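Local atomic coordinates of succinylglutamate desuccinylase/aspartoacylase (Shewanella frigidimarina, PDB entry 3LWU), a protein that binds zinc and is probably a hydrolase acting on ester bonds. Residues A[78-90]-A[282-295]. Numbering follows the deposited sequence.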
# COMPACT_ATOMS: atom_id res chain seq x y z
N THR A 78 -21.20 19.56 21.73
CA THR A 78 -20.88 20.45 22.87
C THR A 78 -21.84 21.64 22.87
O THR A 78 -22.38 21.98 23.90
CB THR A 78 -19.41 20.91 22.80
OG1 THR A 78 -18.58 19.75 22.75
CG2 THR A 78 -19.00 21.81 23.99
N LEU A 79 -22.08 22.23 21.69
CA LEU A 79 -23.02 23.34 21.60
C LEU A 79 -24.42 22.86 21.89
O LEU A 79 -25.14 23.48 22.66
CB LEU A 79 -22.95 24.00 20.21
CG LEU A 79 -21.66 24.79 19.89
CD1 LEU A 79 -21.61 25.14 18.41
CD2 LEU A 79 -21.51 26.06 20.77
N LEU A 80 -24.81 21.72 21.31
CA LEU A 80 -26.16 21.23 21.51
C LEU A 80 -26.53 20.95 22.99
O LEU A 80 -27.72 20.98 23.32
CB LEU A 80 -26.44 20.01 20.65
CG LEU A 80 -26.55 20.27 19.14
CD1 LEU A 80 -26.43 18.91 18.40
CD2 LEU A 80 -27.86 21.00 18.80
N GLU A 81 -25.55 20.72 23.85
CA GLU A 81 -25.84 20.54 25.27
C GLU A 81 -26.57 21.76 25.83
O GLU A 81 -27.33 21.62 26.75
CB GLU A 81 -24.56 20.32 26.13
CG GLU A 81 -23.67 19.13 25.74
CD GLU A 81 -24.37 17.77 25.70
OE1 GLU A 81 -25.46 17.60 26.29
OE2 GLU A 81 -23.80 16.85 25.06
N GLY A 82 -26.36 22.94 25.23
CA GLY A 82 -27.00 24.20 25.65
C GLY A 82 -28.14 24.76 24.79
O GLY A 82 -28.63 25.83 25.08
N TYR A 83 -28.55 24.05 23.74
CA TYR A 83 -29.68 24.47 22.92
C TYR A 83 -30.83 23.50 23.14
O TYR A 83 -30.60 22.35 23.50
CB TYR A 83 -29.29 24.51 21.43
CG TYR A 83 -28.34 25.62 21.10
CD1 TYR A 83 -28.78 26.92 20.99
CD2 TYR A 83 -26.98 25.39 20.92
CE1 TYR A 83 -27.93 27.96 20.71
CE2 TYR A 83 -26.10 26.46 20.65
CZ TYR A 83 -26.61 27.72 20.54
OH TYR A 83 -25.83 28.80 20.29
N GLN A 84 -32.06 23.99 22.98
CA GLN A 84 -33.20 23.12 23.09
C GLN A 84 -33.47 22.42 21.75
O GLN A 84 -33.82 23.07 20.75
CB GLN A 84 -34.42 23.92 23.52
CG GLN A 84 -35.68 23.08 23.55
CD GLN A 84 -36.77 23.76 24.31
OE1 GLN A 84 -37.38 24.73 23.83
NE2 GLN A 84 -37.03 23.25 25.50
N VAL A 85 -33.35 21.09 21.76
CA VAL A 85 -33.48 20.29 20.57
C VAL A 85 -34.95 19.92 20.37
O VAL A 85 -35.55 19.24 21.20
CB VAL A 85 -32.57 19.03 20.65
CG1 VAL A 85 -32.67 18.20 19.37
CG2 VAL A 85 -31.08 19.43 20.88
N LEU A 86 -35.52 20.39 19.28
CA LEU A 86 -36.93 20.13 18.97
C LEU A 86 -37.08 18.86 18.14
O LEU A 86 -38.01 18.06 18.37
CB LEU A 86 -37.56 21.32 18.25
CG LEU A 86 -37.52 22.67 19.00
CD1 LEU A 86 -38.11 23.78 18.11
CD2 LEU A 86 -38.24 22.59 20.35
N GLY A 87 -36.17 18.66 17.19
CA GLY A 87 -36.21 17.47 16.34
C GLY A 87 -35.06 16.55 16.62
O GLY A 87 -33.99 17.00 17.02
N ASP A 88 -35.24 15.26 16.38
CA ASP A 88 -34.17 14.29 16.65
C ASP A 88 -32.91 14.65 15.84
O ASP A 88 -33.00 15.00 14.66
CB ASP A 88 -34.62 12.85 16.28
CG ASP A 88 -35.62 12.25 17.26
OD1 ASP A 88 -35.83 12.76 18.38
OD2 ASP A 88 -36.16 11.19 16.90
N ILE A 89 -31.74 14.54 16.49
CA ILE A 89 -30.45 14.70 15.84
C ILE A 89 -29.64 13.49 16.14
O ILE A 89 -29.39 13.15 17.30
CB ILE A 89 -29.67 15.95 16.30
CG1 ILE A 89 -30.53 17.20 16.11
CG2 ILE A 89 -28.31 16.11 15.51
CD1 ILE A 89 -29.91 18.49 16.66
N THR A 90 -29.23 12.82 15.06
CA THR A 90 -28.44 11.62 15.14
C THR A 90 -27.08 11.89 14.51
O THR A 90 -27.00 12.38 13.39
CB THR A 90 -29.13 10.44 14.41
OG1 THR A 90 -30.43 10.25 14.95
CG2 THR A 90 -28.31 9.17 14.59
N LEU A 282 -25.41 24.95 12.87
CA LEU A 282 -26.48 25.37 13.79
C LEU A 282 -27.35 26.47 13.21
O LEU A 282 -28.54 26.53 13.48
CB LEU A 282 -25.90 25.82 15.13
CG LEU A 282 -25.52 24.66 16.05
CD1 LEU A 282 -24.65 25.17 17.21
CD2 LEU A 282 -26.78 23.98 16.63
N ALA A 283 -26.74 27.35 12.42
CA ALA A 283 -27.51 28.37 11.73
C ALA A 283 -28.53 27.67 10.86
O ALA A 283 -29.70 28.02 10.89
CB ALA A 283 -26.61 29.29 10.91
N TYR A 284 -28.13 26.66 10.09
CA TYR A 284 -29.11 25.96 9.24
C TYR A 284 -30.19 25.20 10.03
O TYR A 284 -31.39 25.26 9.69
CB TYR A 284 -28.42 25.02 8.23
CG TYR A 284 -29.41 24.31 7.35
CD1 TYR A 284 -30.16 25.01 6.40
CD2 TYR A 284 -29.63 22.96 7.48
CE1 TYR A 284 -31.07 24.36 5.60
CE2 TYR A 284 -30.53 22.31 6.68
CZ TYR A 284 -31.26 23.00 5.75
OH TYR A 284 -32.19 22.33 4.97
N LEU A 285 -29.78 24.47 11.08
CA LEU A 285 -30.72 23.73 11.92
C LEU A 285 -31.69 24.69 12.60
O LEU A 285 -32.88 24.41 12.74
CB LEU A 285 -29.98 22.90 13.00
CG LEU A 285 -29.07 21.79 12.48
CD1 LEU A 285 -28.55 20.90 13.63
CD2 LEU A 285 -29.74 20.97 11.38
N SER A 286 -31.20 25.85 13.00
CA SER A 286 -32.09 26.88 13.54
C SER A 286 -33.14 27.26 12.51
O SER A 286 -34.33 27.18 12.78
CB SER A 286 -31.30 28.13 13.94
OG SER A 286 -32.17 29.12 14.48
N HIS A 287 -32.69 27.69 11.35
CA HIS A 287 -33.62 28.11 10.27
C HIS A 287 -34.67 27.04 9.97
O HIS A 287 -35.80 27.35 9.62
CB HIS A 287 -32.80 28.40 9.01
CG HIS A 287 -33.62 28.56 7.76
ND1 HIS A 287 -34.44 29.64 7.54
CD2 HIS A 287 -33.70 27.79 6.65
CE1 HIS A 287 -35.02 29.51 6.36
NE2 HIS A 287 -34.58 28.40 5.80
N ARG A 288 -34.29 25.78 10.07
CA ARG A 288 -35.21 24.68 9.83
C ARG A 288 -36.06 24.29 11.03
O ARG A 288 -36.88 23.38 10.92
CB ARG A 288 -34.48 23.43 9.31
CG ARG A 288 -33.82 23.59 7.91
CD ARG A 288 -34.85 23.91 6.80
NE ARG A 288 -35.96 22.96 6.82
CZ ARG A 288 -35.95 21.76 6.23
NH1 ARG A 288 -34.88 21.33 5.57
NH2 ARG A 288 -37.01 20.97 6.32
N GLY A 289 -35.90 24.97 12.17
CA GLY A 289 -36.74 24.64 13.36
C GLY A 289 -36.32 23.32 14.04
O GLY A 289 -37.11 22.71 14.74
N VAL A 290 -35.09 22.86 13.83
CA VAL A 290 -34.62 21.66 14.53
C VAL A 290 -34.28 22.03 15.97
O VAL A 290 -34.39 21.21 16.87
CB VAL A 290 -33.38 21.02 13.83
CG1 VAL A 290 -32.81 19.84 14.64
CG2 VAL A 290 -33.74 20.57 12.41
N ILE A 291 -33.83 23.26 16.19
CA ILE A 291 -33.61 23.78 17.53
C ILE A 291 -34.50 24.99 17.78
O ILE A 291 -34.96 25.63 16.82
CB ILE A 291 -32.11 24.11 17.80
CG1 ILE A 291 -31.57 25.18 16.86
CG2 ILE A 291 -31.26 22.82 17.80
CD1 ILE A 291 -30.21 25.77 17.32
N ALA A 292 -34.73 25.32 19.05
CA ALA A 292 -35.67 26.42 19.38
C ALA A 292 -35.07 27.81 19.16
O ALA A 292 -35.77 28.75 18.78
CB ALA A 292 -36.19 26.26 20.81
N GLU A 293 -33.77 27.94 19.37
CA GLU A 293 -33.11 29.22 19.29
C GLU A 293 -32.90 29.72 17.85
O GLU A 293 -32.80 28.92 16.90
CB GLU A 293 -31.76 29.16 20.02
CG GLU A 293 -31.92 28.92 21.53
CD GLU A 293 -32.10 27.43 21.91
OE1 GLU A 293 -32.00 26.56 21.04
OE2 GLU A 293 -32.34 27.15 23.09
N LYS A 294 -32.88 31.04 17.71
CA LYS A 294 -32.46 31.69 16.50
C LYS A 294 -30.95 31.79 16.52
O LYS A 294 -30.39 32.45 17.37
CB LYS A 294 -33.07 33.09 16.38
CG LYS A 294 -32.79 33.78 15.04
CD LYS A 294 -33.89 34.81 14.69
CE LYS A 294 -33.49 35.68 13.50
NZ LYS A 294 -32.54 36.79 13.90
N VAL A 295 -30.28 31.08 15.62
CA VAL A 295 -28.85 31.22 15.46
C VAL A 295 -28.63 31.78 14.06
O VAL A 295 -29.03 31.16 13.07
CB VAL A 295 -28.17 29.88 15.57
CG1 VAL A 295 -26.63 30.05 15.32
CG2 VAL A 295 -28.51 29.23 16.95
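Y83 and E293 meet through their first torsions: each has CG anti to its own carbonyl carbon (chi1 -70° and -65°), and a bend at chi2 in E293 turns its carboxylate back toward the Y83–Q84 peptide. This joins two exits from helices of the catalytic domain, the loop running from helix 68-80 into strand 89-92 and the segment that follows helix 271-287, whose end is a Schellman motif at G289. The carboxylate grips one N-H with both syn lone pairs: Q84 N lies 3.2 Å from E293 OE2, and the bond to OE1 is more bent. E293 OE1 also sits at the edge of the Y83 ring, close to CD1, with the carboxylate plane turned steeply against the ring. With E293 cut back to an alanine, Q84 N would probably lose its carboxylate mate and the Y83 ring its support along that edge. Farther round the ring, V295, crossing Y83 at about a right angle, brings CG2 to CE1, and L282 brings CD1 to CE2. L282 splits its branches: CD1 presses on L79 CD1, a tight 3.3 Å, while CD2 meets L80 CD2. Beyond Q84 the two backbones run alongside each other for a single bridge, V85 with I291, where A292 N donates to Q84 O at 3.0 Å. Deeper in, I89 CD1 packs against V290 CG1 and meets L285 CD1 tip to tip, next to V56 of strand 56-60. The pairing closes at V290 O, which takes two successive amides, L86 N at 2.8 Å and G87 N at 3.1 Å.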